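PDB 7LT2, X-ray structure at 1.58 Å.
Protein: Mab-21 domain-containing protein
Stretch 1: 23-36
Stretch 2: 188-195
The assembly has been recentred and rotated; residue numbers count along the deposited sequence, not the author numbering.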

ATOM      1  N   GLY A  23      10.303  10.658  11.481  1.00 18.21           N
ATOM      2  CA  GLY A  23       9.640  11.800  12.091  1.00 17.89           C
ATOM      3  C   GLY A  23       8.290  12.098  11.466  1.00 23.22           C
ATOM      4  O   GLY A  23       7.316  12.377  12.169  1.00 20.30           O
ATOM      5  N   ASN A  24       8.209  12.038  10.139  1.00 19.10           N
ATOM      6  CA  ASN A  24       6.922  12.252   9.485  1.00 15.95           C
ATOM      7  C   ASN A  24       5.926  11.167   9.868  1.00 18.67           C
ATOM      8  O   ASN A  24       4.737  11.453  10.050  1.00 18.22           O
ATOM      9  CB  ASN A  24       7.106  12.329   7.968  1.00 16.60           C
ATOM     10  CG  ASN A  24       7.665  13.661   7.538  1.00 20.96           C
ATOM     11  OD1 ASN A  24       7.003  14.689   7.684  1.00 19.69           O
ATOM     12  ND2 ASN A  24       8.900  13.662   7.027  1.00 19.86           N
ATOM     13  N   LYS A  25       6.394   9.924  10.029  1.00 15.82           N
ATOM     14  CA  LYS A  25       5.493   8.860  10.466  1.00 16.62           C
ATOM     15  C   LYS A  25       4.954   9.129  11.864  1.00 17.02           C
ATOM     16  O   LYS A  25       3.764   8.932  12.118  1.00 18.48           O
ATOM     17  CB  LYS A  25       6.191   7.501  10.418  1.00 16.70           C
ATOM     18  CG  LYS A  25       6.379   6.948   9.007  1.00 17.15           C
ATOM     19  CD  LYS A  25       7.022   5.565   9.030  1.00 19.53           C
ATOM     20  CE  LYS A  25       7.233   5.029   7.620  1.00 21.43           C
ATOM     21  NZ  LYS A  25       8.075   3.796   7.625  1.00 27.67           N
ATOM     22  N   GLN A  26       5.807   9.576  12.788  1.00 17.11           N
ATOM     23  CA  GLN A  26       5.321   9.842  14.143  1.00 18.62           C
ATOM     24  C   GLN A  26       4.246  10.923  14.137  1.00 17.81           C
ATOM     25  O   GLN A  26       3.234  10.814  14.843  1.00 19.60           O
ATOM     26  CB  GLN A  26       6.478  10.248  15.057  1.00 19.15           C
ATOM     27  CG  GLN A  26       7.496   9.149  15.331  1.00 20.39           C
ATOM     28  CD  GLN A  26       8.348   9.439  16.556  1.00 25.19           C
ATOM     29  OE1 GLN A  26       9.564   9.584  16.467  1.00 32.09           O
ATOM     30  NE2 GLN A  26       7.703   9.528  17.709  1.00 28.65           N
ATOM     31  N   ILE A  27       4.454  11.978  13.350  1.00 16.13           N
ATOM     32  CA  ILE A  27       3.475  13.055  13.258  1.00 16.78           C
ATOM     33  C   ILE A  27       2.177  12.547  12.647  1.00 18.39           C
ATOM     34  O   ILE A  27       1.088  12.763  13.189  1.00 17.77           O
ATOM     35  CB  ILE A  27       4.044  14.222  12.436  1.00 16.66           C
ATOM     36  CG1 ILE A  27       5.150  14.939  13.211  1.00 19.24           C
ATOM     37  CG2 ILE A  27       2.917  15.166  12.015  1.00 19.61           C
ATOM     38  CD1 ILE A  27       5.931  15.922  12.355  1.00 21.43           C
ATOM     39  N   LEU A  28       2.278  11.890  11.489  1.00 17.20           N
ATOM     40  CA  LEU A  28       1.091  11.431  10.778  1.00 16.29           C
ATOM     41  C   LEU A  28       0.302  10.423  11.604  1.00 17.28           C
ATOM     42  O   LEU A  28      -0.931  10.467  11.636  1.00 16.93           O
ATOM     43  CB  LEU A  28       1.496  10.820   9.436  1.00 16.34           C
ATOM     44  CG  LEU A  28       2.008  11.809   8.388  1.00 17.74           C
ATOM     45  CD1 LEU A  28       2.751  11.082   7.276  1.00 21.08           C
ATOM     46  CD2 LEU A  28       0.851  12.622   7.821  1.00 21.09           C
ATOM     47  N   GLU A  29       0.996   9.503  12.272  1.00 16.94           N
ATOM     48  CA  GLU A  29       0.292   8.495  13.056  1.00 16.29           C
ATOM     49  C   GLU A  29      -0.429   9.115  14.244  1.00 16.14           C
ATOM     50  O   GLU A  29      -1.491   8.623  14.650  1.00 16.73           O
ATOM     51  CB  GLU A  29       1.275   7.414  13.502  1.00 17.76           C
ATOM     52  CG  GLU A  29       1.795   6.575  12.333  1.00 18.64           C
ATOM     53  CD  GLU A  29       3.012   5.748  12.691  1.00 24.99           C
ATOM     54  OE1 GLU A  29       3.294   5.607  13.899  1.00 26.14           O
ATOM     55  OE2 GLU A  29       3.682   5.241  11.765  1.00 20.46           O
ATOM     56  N   SER A  30       0.108  10.204  14.791  1.00 18.76           N
ATOM     57  CA  SER A  30      -0.551  10.869  15.910  1.00 16.37           C
ATOM     58  C   SER A  30      -1.777  11.650  15.447  1.00 18.43           C
ATOM     59  O   SER A  30      -2.832  11.607  16.094  1.00 19.25           O
ATOM     60  CB  SER A  30       0.441  11.786  16.631  1.00 21.18           C
ATOM     61  OG  SER A  30      -0.136  12.341  17.803  1.00 28.94           O
ATOM     62  N   VAL A  31      -1.669  12.366  14.328  1.00 17.01           N
ATOM     63  CA  VAL A  31      -2.839  13.043  13.767  1.00 16.29           C
ATOM     64  C   VAL A  31      -3.962  12.045  13.508  1.00 17.07           C
ATOM     65  O   VAL A  31      -5.126  12.286  13.851  1.00 17.61           O
ATOM     66  CB  VAL A  31      -2.460  13.800  12.483  1.00 17.39           C
ATOM     67  CG1 VAL A  31      -3.713  14.206  11.713  1.00 20.03           C
ATOM     68  CG2 VAL A  31      -1.614  15.017  12.825  1.00 19.65           C
ATOM     69  N   LEU A  32      -3.625  10.898  12.910  1.00 17.23           N
ATOM     70  CA  LEU A  32      -4.654   9.927  12.554  1.00 15.52           C
ATOM     71  C   LEU A  32      -5.253   9.243  13.783  1.00 15.80           C
ATOM     72  O   LEU A  32      -6.451   8.928  13.780  1.00 16.89           O
ATOM     73  CB  LEU A  32      -4.083   8.901  11.574  1.00 15.85           C
ATOM     74  CG  LEU A  32      -3.677   9.498  10.219  1.00 16.95           C
ATOM     75  CD1 LEU A  32      -2.836   8.492   9.423  1.00 16.51           C
ATOM     76  CD2 LEU A  32      -4.905   9.931   9.420  1.00 19.06           C
ATOM     77  N   ARG A  33      -4.465   9.016  14.841  1.00 15.99           N
ATOM     78  CA  ARG A  33      -5.056   8.475  16.065  1.00 14.78           C
ATOM     79  C   ARG A  33      -6.077   9.443  16.651  1.00 18.25           C
ATOM     80  O   ARG A  33      -7.149   9.025  17.109  1.00 17.89           O
ATOM     81  CB  ARG A  33      -3.971   8.146  17.093  1.00 16.56           C
ATOM     82  CG  ARG A  33      -3.366   6.761  16.931  1.00 20.22           C
ATOM     83  CD  ARG A  33      -2.540   6.367  18.149  1.00 21.19           C
ATOM     84  NE  ARG A  33      -1.357   7.209  18.274  1.00 28.04           N
ATOM     85  CZ  ARG A  33      -0.194   6.953  17.692  1.00 20.93           C
ATOM     86  NH1 ARG A  33      -0.007   5.861  16.971  1.00 29.27           N
ATOM     87  NH2 ARG A  33       0.806   7.816  17.837  1.00 29.63           N
ATOM     88  N   THR A  34      -5.766  10.740  16.643  1.00 17.03           N
ATOM     89  CA  THR A  34      -6.740  11.730  17.095  1.00 18.32           C
ATOM     90  C   THR A  34      -8.015  11.658  16.266  1.00 19.28           C
ATOM     91  O   THR A  34      -9.125  11.706  16.810  1.00 17.57           O
ATOM     92  CB  THR A  34      -6.144  13.136  17.025  1.00 19.85           C
ATOM     93  OG1 THR A  34      -4.943  13.189  17.804  1.00 19.77           O
ATOM     94  CG2 THR A  34      -7.136  14.161  17.568  1.00 21.78           C
ATOM     95  N   PHE A  35      -7.876  11.524  14.946  1.00 15.79           N
ATOM     96  CA  PHE A  35      -9.054  11.468  14.088  1.00 16.45           C
ATOM     97  C   PHE A  35      -9.861  10.195  14.330  1.00 17.00           C
ATOM     98  O   PHE A  35     -11.096  10.244  14.399  1.00 17.57           O
ATOM     99  CB  PHE A  35      -8.636  11.577  12.618  1.00 14.36           C
ATOM    100  CG  PHE A  35      -9.794  11.793  11.684  1.00 17.58           C
ATOM    101  CD1 PHE A  35     -10.225  13.071  11.378  1.00 25.73           C
ATOM    102  CD2 PHE A  35     -10.461  10.716  11.135  1.00 16.05           C
ATOM    103  CE1 PHE A  35     -11.299  13.268  10.527  1.00 21.25           C
ATOM    104  CE2 PHE A  35     -11.531  10.905  10.288  1.00 17.76           C
ATOM    105  CZ  PHE A  35     -11.951  12.186   9.987  1.00 20.82           C
ATOM    106  N   VAL A  36      -9.186   9.049  14.460  1.00 15.90           N
ATOM    107  CA  VAL A  36      -9.902   7.786  14.636  1.00 15.44           C
ATOM    108  C   VAL A  36     -10.581   7.745  15.999  1.00 17.50           C
ATOM    109  O   VAL A  36     -11.692   7.210  16.135  1.00 15.76           O
ATOM    110  CB  VAL A  36      -8.946   6.596  14.416  1.00 17.51           C
ATOM    111  CG1 VAL A  36      -9.560   5.281  14.913  1.00 17.54           C
ATOM    112  CG2 VAL A  36      -8.589   6.486  12.941  1.00 15.59           C
ATOM    113  N   LYS A 188       2.936  21.097   3.435  1.00 27.40           N
ATOM    114  CA  LYS A 188       2.229  19.835   3.246  1.00 26.50           C
ATOM    115  C   LYS A 188       3.063  18.665   3.760  1.00 21.16           C
ATOM    116  O   LYS A 188       4.281  18.624   3.574  1.00 22.37           O
ATOM    117  CB  LYS A 188       1.908  19.636   1.762  1.00 23.43           C
ATOM    118  CG  LYS A 188       1.181  18.345   1.433  1.00 24.55           C
ATOM    119  CD  LYS A 188      -0.185  18.330   2.092  1.00 26.32           C
ATOM    120  CE  LYS A 188      -1.042  17.191   1.587  1.00 27.74           C
ATOM    121  NZ  LYS A 188      -1.701  17.511   0.276  1.00 28.13           N
ATOM    122  N   ILE A 189       2.401  17.703   4.412  1.00 19.58           N
ATOM    123  CA  ILE A 189       3.103  16.506   4.870  1.00 19.31           C
ATOM    124  C   ILE A 189       2.767  15.314   3.980  1.00 17.91           C
ATOM    125  O   ILE A 189       3.647  14.786   3.286  1.00 25.32           O
ATOM    126  CB  ILE A 189       2.796  16.201   6.348  1.00 20.45           C
ATOM    127  CG1 ILE A 189       3.210  17.383   7.227  1.00 21.12           C
ATOM    128  CG2 ILE A 189       3.517  14.931   6.776  1.00 21.68           C
ATOM    129  CD1 ILE A 189       2.723  17.284   8.666  1.00 20.09           C
ATOM    130  N   MET A 190       1.507  14.877   3.980  1.00 18.53           N
ATOM    131  CA  MET A 190       1.132  13.714   3.178  1.00 18.22           C
ATOM    132  C   MET A 190      -0.385  13.635   3.080  1.00 19.85           C
ATOM    133  O   MET A 190      -1.105  14.162   3.934  1.00 18.72           O
ATOM    134  CB  MET A 190       1.689  12.416   3.774  1.00 20.02           C
ATOM    135  CG  MET A 190       2.384  11.519   2.749  1.00 24.83           C
ATOM    136  SD  MET A 190       3.404  10.237   3.485  1.00 27.50           S
ATOM    137  CE  MET A 190       4.774  11.213   4.081  1.00 25.68           C
ATOM    138  N   ASP A 191      -0.856  12.976   2.016  1.00 17.14           N
ATOM    139  CA  ASP A 191      -2.258  12.597   1.870  1.00 17.50           C
ATOM    140  C   ASP A 191      -2.466  11.196   2.427  1.00 16.62           C
ATOM    141  O   ASP A 191      -1.599  10.329   2.303  1.00 18.68           O
ATOM    142  CB  ASP A 191      -2.691  12.606   0.398  1.00 17.49           C
ATOM    143  CG  ASP A 191      -2.774  13.997  -0.197  1.00 20.45           C
ATOM    144  OD1 ASP A 191      -2.837  14.981   0.564  1.00 23.28           O
ATOM    145  OD2 ASP A 191      -2.801  14.101  -1.445  1.00 22.36           O
ATOM    146  N   VAL A 192      -3.633  10.966   3.035  1.00 16.17           N
ATOM    147  CA  VAL A 192      -3.973   9.661   3.600  1.00 17.39           C
ATOM    148  C   VAL A 192      -5.377   9.276   3.152  1.00 16.15           C
ATOM    149  O   VAL A 192      -6.327  10.033   3.369  1.00 18.01           O
ATOM    150  CB  VAL A 192      -3.891   9.661   5.140  1.00 15.52           C
ATOM    151  CG1 VAL A 192      -4.139   8.264   5.689  1.00 18.11           C
ATOM    152  CG2 VAL A 192      -2.533  10.180   5.609  1.00 19.63           C
ATOM    153  N   ASP A 193      -5.509   8.098   2.546  1.00 16.29           N
ATOM    154  CA  ASP A 193      -6.813   7.561   2.169  1.00 17.86           C
ATOM    155  C   ASP A 193      -7.348   6.669   3.286  1.00 17.11           C
ATOM    156  O   ASP A 193      -6.627   5.816   3.813  1.00 17.03           O
ATOM    157  CB  ASP A 193      -6.724   6.779   0.857  1.00 17.09           C
ATOM    158  CG  ASP A 193      -6.645   7.685  -0.360  1.00 22.49           C
ATOM    159  OD1 ASP A 193      -6.498   8.915  -0.190  1.00 22.46           O
ATOM    160  OD2 ASP A 193      -6.733   7.161  -1.491  1.00 30.30           O
ATOM    161  N   LEU A 194      -8.618   6.860   3.638  1.00 17.00           N
ATOM    162  CA  LEU A 194      -9.226   6.158   4.771  1.00 19.19           C
ATOM    163  C   LEU A 194     -10.030   4.988   4.216  1.00 16.06           C
ATOM    164  O   LEU A 194     -11.150   5.164   3.738  1.00 18.45           O
ATOM    165  CB  LEU A 194     -10.088   7.112   5.587  1.00 16.49           C
ATOM    166  CG  LEU A 194      -9.431   8.441   5.972  1.00 23.56           C
ATOM    167  CD1 LEU A 194     -10.428   9.332   6.703  1.00 26.86           C
ATOM    168  CD2 LEU A 194      -8.190   8.212   6.819  1.00 20.15           C
ATOM    169  N   VAL A 195      -9.449   3.792   4.278  1.00 17.39           N
ATOM    170  CA  VAL A 195      -9.960   2.613   3.580  1.00 19.74           C
ATOM    171  C   VAL A 195     -10.569   1.653   4.600  1.00 16.32           C
ATOM    172  O   VAL A 195      -9.860   1.114   5.458  1.00 16.28           O
ATOM    173  CB  VAL A 195      -8.849   1.917   2.780  1.00 17.75           C
ATOM    174  CG1 VAL A 195      -9.412   0.754   1.982  1.00 17.30           C
ATOM    175  CG2 VAL A 195      -8.128   2.923   1.875  1.00 18.61           C
TER

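The helix of residues 23-36 lies across the strand of residues 188-195 with 55° between their N-to-C directions and an axis separation of 9.5 Å at closest approach. No hydrogen bond links the two stretches; the 392 Å² they bury, both sides summed, is held mainly by apolar packing.

Ile 189 has the largest covered area, 73 Å², and it earns this by meeting three helix residues. Its CG2 lies 3.7 Å from CD2 of Leu 28 and 3.6 Å from OD1 of Asn 24, while its CD1 reaches 4.0 Å from CG2 of Ile 27. The backbones are correspondingly near here, with CA of Asn 24 and CA of Ile 189 7.3 Å apart. The Asn 24 contact sets a carbonyl oxygen against a methyl group, so it is packing rather than polar pairing; the ND2 of Asn 24 is hydrogen-bonded elsewhere in the structure.

Leu 28, with 70 Å² covered, is the helix counterpart. Its chi1 of -70° (m) and chi2 of 163° (t) set both methyls between Ile 189 and Met 190: CD2 makes the closest approach to Ile 189, as above, and CD1 stands 3.8 Å from CE of Met 190, but CD1 is also 4.0 Å from CG2 of Ile 189. Adjacent strand residues thus share one leucine, and the CA-to-CB bonds of both point toward the helix. This departs from simple strand alternation, and Ile 189 has a psi of -65°, unusual for an extended chain.

Beyond Met 190 the alternation is regular: Asp 191 points away, and Val 192 and Leu 194 point toward the helix. One turn on from Leu 28, Leu 32 covers 50 Å² and brings CD1 to 4.0 Å from CG1 of Val 192. Further along, CE2 of Phe 35 lies 4.1 Å from CD1 of Leu 194, which meets the ring obliquely.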